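Local atomic coordinates of ESX-1 secretion-associated protein EspB (Mycobacterium marinum, PDB entry 7P0Z), a protein that is secreted in association with the mycobacterial ESX-1 system and assembles into a seven-subunit, channel-like structure that probably takes part in protein transport. Residues Ala47-Tyr61 and Lys268-Pro280. Residues are numbered along the deposited sequence; the frame is centred on the assembly and turned at random.
Sequences AAEQLAVSADNVRLY and KADLEPVNPPKPP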
loop_
_atom_site.group_PDB
_atom_site.type_symbol
_atom_site.label_atom_id
_atom_site.label_comp_id
_atom_site.label_asym_id
_atom_site.label_seq_id
_atom_site.Cartn_x
_atom_site.Cartn_y
_atom_site.Cartn_z
ATOM N N ALA A 47 -7.554 -24.966 -17.882
ATOM C CA ALA A 47 -8.341 -23.750 -17.817
ATOM C C ALA A 47 -9.801 -24.025 -18.128
ATOM O O ALA A 47 -10.697 -23.502 -17.462
ATOM C CB ALA A 47 -7.773 -22.716 -18.776
ATOM N N ALA A 48 -10.058 -24.841 -19.138
ATOM C CA ALA A 48 -11.436 -25.159 -19.466
ATOM C C ALA A 48 -12.110 -25.892 -18.321
ATOM O O ALA A 48 -13.274 -25.636 -18.008
ATOM C CB ALA A 48 -11.496 -25.983 -20.745
ATOM N N GLU A 49 -11.396 -26.805 -17.682
ATOM C CA GLU A 49 -11.997 -27.523 -16.575
ATOM C C GLU A 49 -12.217 -26.619 -15.374
ATOM O O GLU A 49 -13.227 -26.743 -14.680
ATOM C CB GLU A 49 -11.142 -28.719 -16.222
ATOM C CG GLU A 49 -11.630 -29.944 -16.889
ATOM C CD GLU A 49 -10.534 -30.912 -17.164
ATOM O OE1 GLU A 49 -9.479 -30.811 -16.510
ATOM O OE2 GLU A 49 -10.717 -31.784 -18.037
ATOM N N GLN A 50 -11.293 -25.701 -15.119
ATOM C CA GLN A 50 -11.498 -24.727 -14.060
ATOM C C GLN A 50 -12.745 -23.899 -14.316
ATOM O O GLN A 50 -13.541 -23.671 -13.404
ATOM C CB GLN A 50 -10.275 -23.826 -13.940
ATOM C CG GLN A 50 -10.375 -22.749 -12.872
ATOM C CD GLN A 50 -10.613 -23.298 -11.484
ATOM O OE1 GLN A 50 -9.709 -23.811 -10.854
ATOM N NE2 GLN A 50 -11.831 -23.193 -11.008
ATOM N N LEU A 51 -12.938 -23.456 -15.556
ATOM C CA LEU A 51 -14.141 -22.713 -15.901
ATOM C C LEU A 51 -15.393 -23.545 -15.714
ATOM O O LEU A 51 -16.401 -23.049 -15.209
ATOM C CB LEU A 51 -14.067 -22.209 -17.333
ATOM C CG LEU A 51 -13.219 -20.966 -17.522
ATOM C CD1 LEU A 51 -13.169 -20.572 -18.969
ATOM C CD2 LEU A 51 -13.781 -19.848 -16.690
ATOM N N ALA A 52 -15.365 -24.800 -16.135
ATOM C CA ALA A 52 -16.546 -25.631 -15.975
ATOM C C ALA A 52 -16.904 -25.794 -14.508
ATOM O O ALA A 52 -18.077 -25.704 -14.129
ATOM C CB ALA A 52 -16.325 -26.984 -16.633
ATOM N N VAL A 53 -15.901 -26.009 -13.665
ATOM C CA VAL A 53 -16.156 -26.185 -12.245
ATOM C C VAL A 53 -16.681 -24.900 -11.628
ATOM O O VAL A 53 -17.613 -24.923 -10.818
ATOM C CB VAL A 53 -14.887 -26.682 -11.534
ATOM C CG1 VAL A 53 -15.138 -26.821 -10.073
ATOM C CG2 VAL A 53 -14.499 -28.018 -12.074
ATOM N N SER A 54 -16.099 -23.766 -11.989
ATOM C CA SER A 54 -16.588 -22.501 -11.468
ATOM C C SER A 54 -18.029 -22.253 -11.883
ATOM O O SER A 54 -18.836 -21.762 -11.088
ATOM C CB SER A 54 -15.696 -21.368 -11.941
ATOM O OG SER A 54 -14.549 -21.269 -11.141
ATOM N N ALA A 55 -18.372 -22.587 -13.123
ATOM C CA ALA A 55 -19.744 -22.420 -13.571
ATOM C C ALA A 55 -20.700 -23.293 -12.774
ATOM O O ALA A 55 -21.764 -22.833 -12.346
ATOM C CB ALA A 55 -19.849 -22.732 -15.056
ATOM N N ASP A 56 -20.337 -24.556 -12.569
ATOM C CA ASP A 56 -21.156 -25.436 -11.746
ATOM C C ASP A 56 -21.350 -24.875 -10.345
ATOM O O ASP A 56 -22.453 -24.926 -9.791
ATOM C CB ASP A 56 -20.522 -26.816 -11.673
ATOM C CG ASP A 56 -20.800 -27.638 -12.890
ATOM O OD1 ASP A 56 -21.874 -27.461 -13.484
ATOM O OD2 ASP A 56 -19.949 -28.459 -13.266
ATOM N N ASN A 57 -20.296 -24.340 -9.758
ATOM C CA ASN A 57 -20.410 -23.846 -8.398
ATOM C C ASN A 57 -21.302 -22.618 -8.327
ATOM O O ASN A 57 -22.086 -22.459 -7.381
ATOM C CB ASN A 57 -19.014 -23.577 -7.854
ATOM C CG ASN A 57 -18.293 -24.855 -7.505
ATOM O OD1 ASN A 57 -18.757 -25.942 -7.825
ATOM N ND2 ASN A 57 -17.140 -24.735 -6.877
ATOM N N VAL A 58 -21.222 -21.756 -9.330
ATOM C CA VAL A 58 -22.098 -20.600 -9.367
ATOM C C VAL A 58 -23.553 -21.031 -9.514
ATOM O O VAL A 58 -24.445 -20.486 -8.856
ATOM C CB VAL A 58 -21.662 -19.644 -10.486
ATOM C CG1 VAL A 58 -22.755 -18.652 -10.804
ATOM C CG2 VAL A 58 -20.398 -18.936 -10.094
ATOM N N ARG A 59 -23.816 -22.024 -10.357
ATOM C CA ARG A 59 -25.189 -22.490 -10.514
ATOM C C ARG A 59 -25.735 -23.057 -9.208
ATOM O O ARG A 59 -26.895 -22.815 -8.839
ATOM C CB ARG A 59 -25.262 -23.523 -11.637
ATOM C CG ARG A 59 -25.239 -22.902 -13.007
ATOM C CD ARG A 59 -25.460 -23.898 -14.109
ATOM N NE ARG A 59 -24.335 -24.806 -14.244
ATOM C CZ ARG A 59 -23.374 -24.683 -15.147
ATOM N NH1 ARG A 59 -23.387 -23.696 -16.018
ATOM N NH2 ARG A 59 -22.399 -25.560 -15.176
ATOM N N LEU A 60 -24.900 -23.795 -8.486
ATOM C CA LEU A 60 -25.297 -24.331 -7.196
ATOM C C LEU A 60 -25.682 -23.229 -6.215
ATOM O O LEU A 60 -26.722 -23.298 -5.539
ATOM C CB LEU A 60 -24.151 -25.157 -6.649
ATOM C CG LEU A 60 -24.444 -25.947 -5.396
ATOM C CD1 LEU A 60 -25.241 -27.160 -5.764
ATOM C CD2 LEU A 60 -23.148 -26.319 -4.768
ATOM N N TYR A 61 -24.862 -22.197 -6.118
ATOM C CA TYR A 61 -25.218 -21.140 -5.187
ATOM C C TYR A 61 -26.445 -20.362 -5.638
ATOM O O TYR A 61 -27.155 -19.789 -4.809
ATOM C CB TYR A 61 -24.043 -20.216 -4.978
ATOM C CG TYR A 61 -23.165 -20.762 -3.934
ATOM C CD1 TYR A 61 -22.208 -21.693 -4.247
ATOM C CD2 TYR A 61 -23.324 -20.396 -2.615
ATOM C CE1 TYR A 61 -21.418 -22.217 -3.304
ATOM C CE2 TYR A 61 -22.537 -20.920 -1.655
ATOM C CZ TYR A 61 -21.582 -21.827 -2.005
ATOM O OH TYR A 61 -20.783 -22.362 -1.051
ATOM N N LYS A 268 -0.305 -17.764 -17.791
ATOM C CA LYS A 268 -1.495 -16.939 -17.845
ATOM C C LYS A 268 -2.766 -17.760 -17.928
ATOM O O LYS A 268 -3.830 -17.254 -17.585
ATOM C CB LYS A 268 -1.430 -15.990 -19.022
ATOM C CG LYS A 268 -0.448 -14.907 -18.818
ATOM C CD LYS A 268 -0.631 -13.842 -19.828
ATOM C CE LYS A 268 0.411 -12.808 -19.629
ATOM N NZ LYS A 268 0.288 -12.211 -18.297
ATOM N N ALA A 269 -2.684 -19.002 -18.351
ATOM C CA ALA A 269 -3.853 -19.854 -18.397
ATOM C C ALA A 269 -4.154 -20.506 -17.074
ATOM O O ALA A 269 -4.885 -21.489 -17.035
ATOM C CB ALA A 269 -3.686 -20.927 -19.466
ATOM N N ASP A 270 -3.606 -20.005 -15.992
ATOM C CA ASP A 270 -3.878 -20.529 -14.667
ATOM C C ASP A 270 -4.956 -19.661 -14.038
ATOM O O ASP A 270 -4.675 -18.579 -13.526
ATOM C CB ASP A 270 -2.605 -20.541 -13.843
ATOM C CG ASP A 270 -2.630 -21.577 -12.772
ATOM O OD1 ASP A 270 -3.080 -22.702 -13.049
ATOM O OD2 ASP A 270 -2.202 -21.268 -11.649
ATOM N N LEU A 271 -6.191 -20.135 -14.082
ATOM C CA LEU A 271 -7.337 -19.323 -13.719
ATOM C C LEU A 271 -7.681 -19.455 -12.251
ATOM O O LEU A 271 -7.593 -20.535 -11.674
ATOM C CB LEU A 271 -8.545 -19.699 -14.558
ATOM C CG LEU A 271 -8.315 -19.341 -16.013
ATOM C CD1 LEU A 271 -9.500 -19.749 -16.848
ATOM C CD2 LEU A 271 -8.054 -17.859 -16.118
ATOM N N GLU A 272 -8.061 -18.347 -11.657
ATOM C CA GLU A 272 -8.535 -18.364 -10.293
ATOM C C GLU A 272 -9.863 -19.107 -10.204
ATOM O O GLU A 272 -10.720 -18.947 -11.065
ATOM C CB GLU A 272 -8.720 -16.953 -9.789
ATOM C CG GLU A 272 -7.444 -16.248 -9.579
ATOM C CD GLU A 272 -6.817 -16.614 -8.272
ATOM O OE1 GLU A 272 -7.196 -16.026 -7.235
ATOM O OE2 GLU A 272 -5.952 -17.504 -8.273
ATOM N N PRO A 273 -10.061 -19.923 -9.187
ATOM C CA PRO A 273 -11.399 -20.444 -8.920
ATOM C C PRO A 273 -12.319 -19.347 -8.425
ATOM O O PRO A 273 -11.894 -18.315 -7.915
ATOM C CB PRO A 273 -11.155 -21.489 -7.840
ATOM C CG PRO A 273 -9.932 -21.056 -7.190
ATOM C CD PRO A 273 -9.084 -20.407 -8.209
ATOM N N VAL A 274 -13.607 -19.581 -8.586
ATOM C CA VAL A 274 -14.636 -18.636 -8.187
ATOM C C VAL A 274 -15.439 -19.287 -7.082
ATOM O O VAL A 274 -16.146 -20.259 -7.341
ATOM C CB VAL A 274 -15.544 -18.266 -9.365
ATOM C CG1 VAL A 274 -16.607 -17.295 -8.934
ATOM C CG2 VAL A 274 -14.734 -17.682 -10.475
ATOM N N ASN A 275 -15.349 -18.768 -5.859
ATOM C CA ASN A 275 -16.214 -19.321 -4.828
ATOM C C ASN A 275 -17.289 -18.330 -4.432
ATOM O O ASN A 275 -16.995 -17.255 -3.902
ATOM C CB ASN A 275 -15.474 -19.802 -3.586
ATOM C CG ASN A 275 -14.653 -18.763 -2.950
ATOM O OD1 ASN A 275 -14.453 -17.688 -3.492
ATOM N ND2 ASN A 275 -14.256 -19.026 -1.721
ATOM N N PRO A 276 -18.542 -18.671 -4.663
ATOM C CA PRO A 276 -19.635 -17.777 -4.327
ATOM C C PRO A 276 -19.912 -17.801 -2.841
ATOM O O PRO A 276 -19.883 -18.867 -2.219
ATOM C CB PRO A 276 -20.815 -18.363 -5.106
ATOM C CG PRO A 276 -20.239 -19.424 -5.963
ATOM C CD PRO A 276 -19.012 -19.887 -5.327
ATOM N N PRO A 277 -20.180 -16.659 -2.236
ATOM C CA PRO A 277 -20.656 -16.667 -0.855
ATOM C C PRO A 277 -22.064 -17.209 -0.804
ATOM O O PRO A 277 -22.834 -17.088 -1.752
ATOM C CB PRO A 277 -20.612 -15.195 -0.462
ATOM C CG PRO A 277 -20.827 -14.492 -1.733
ATOM C CD PRO A 277 -20.241 -15.320 -2.827
ATOM N N LYS A 278 -22.400 -17.834 0.302
ATOM C CA LYS A 278 -23.759 -18.295 0.434
ATOM C C LYS A 278 -24.666 -17.104 0.701
ATOM O O LYS A 278 -24.231 -16.093 1.249
ATOM C CB LYS A 278 -23.894 -19.302 1.554
ATOM C CG LYS A 278 -23.586 -18.760 2.891
ATOM C CD LYS A 278 -23.748 -19.865 3.875
ATOM C CE LYS A 278 -25.184 -20.315 3.905
ATOM N NZ LYS A 278 -25.429 -21.409 4.858
ATOM N N PRO A 279 -25.920 -17.183 0.281
ATOM C CA PRO A 279 -26.811 -16.055 0.462
ATOM C C PRO A 279 -27.122 -15.839 1.929
ATOM O O PRO A 279 -27.187 -16.800 2.711
ATOM C CB PRO A 279 -28.062 -16.468 -0.330
ATOM C CG PRO A 279 -27.980 -17.941 -0.420
ATOM C CD PRO A 279 -26.545 -18.276 -0.470
ATOM N N PRO A 280 -27.318 -14.599 2.350
ATOM C CA PRO A 280 -27.703 -14.348 3.738
ATOM C C PRO A 280 -29.028 -15.009 4.051
ATOM O O PRO A 280 -29.887 -15.165 3.188
ATOM C CB PRO A 280 -27.810 -12.827 3.808
ATOM C CG PRO A 280 -28.081 -12.422 2.447
ATOM C CD PRO A 280 -27.379 -13.379 1.541
#
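A47 opens the contact by setting its methyl group against the loop just past the end of helix 244-268: CB lies 3.6 Å from the carbonyl O of A269 and also touches CD1 of L271. One turn on, Q50 holds CG anti to the backbone N (chi1 179°) and then bends at chi2, which brings its amide over to P273. CG packs on CB of L271, while NE2 comes within 3.5 Å of CA of P273. L51 brings its CG to 4.0 Å from CD1 of L271, roughly at right angles to the approach of A47, so that this methyl is shared between two helix residues.

S54 makes the single hydrogen bond across the contact, its OG accepting from the backbone N of V274 at 3.2 Å and a rather bent 138°. NE2 of Q50 also donates weakly to this hydroxyl oxygen, which links Q50, S54 and the loop backbone at V274. Beyond it, V58 offers CG2 to CG1 of V274 and to CG of P276.

Y61 closes the run. Its ring takes P276 over one face in a CH-pi contact, in which CB of P276 lies 4.0 Å from the centroid of the Y61 ring, and P276 O also sits above that face, toward the rim. CB of K278 approaches the ring edge, 3.8 Å from CE2 of Y61.

The extended, proline-rich 268-280 thus runs alongside helix 42-81, joining PE-family and PPE-family sequence within one helical bundle. Helix 181-224 binds the extended loop as well, W196 and Q210 donating to P277 O and E272 O, whereas helix 149-166 packs on L51 and V58. A neighbouring subunit reaches the contact too, its Q166 hydrogen-bonding Q50 NE2.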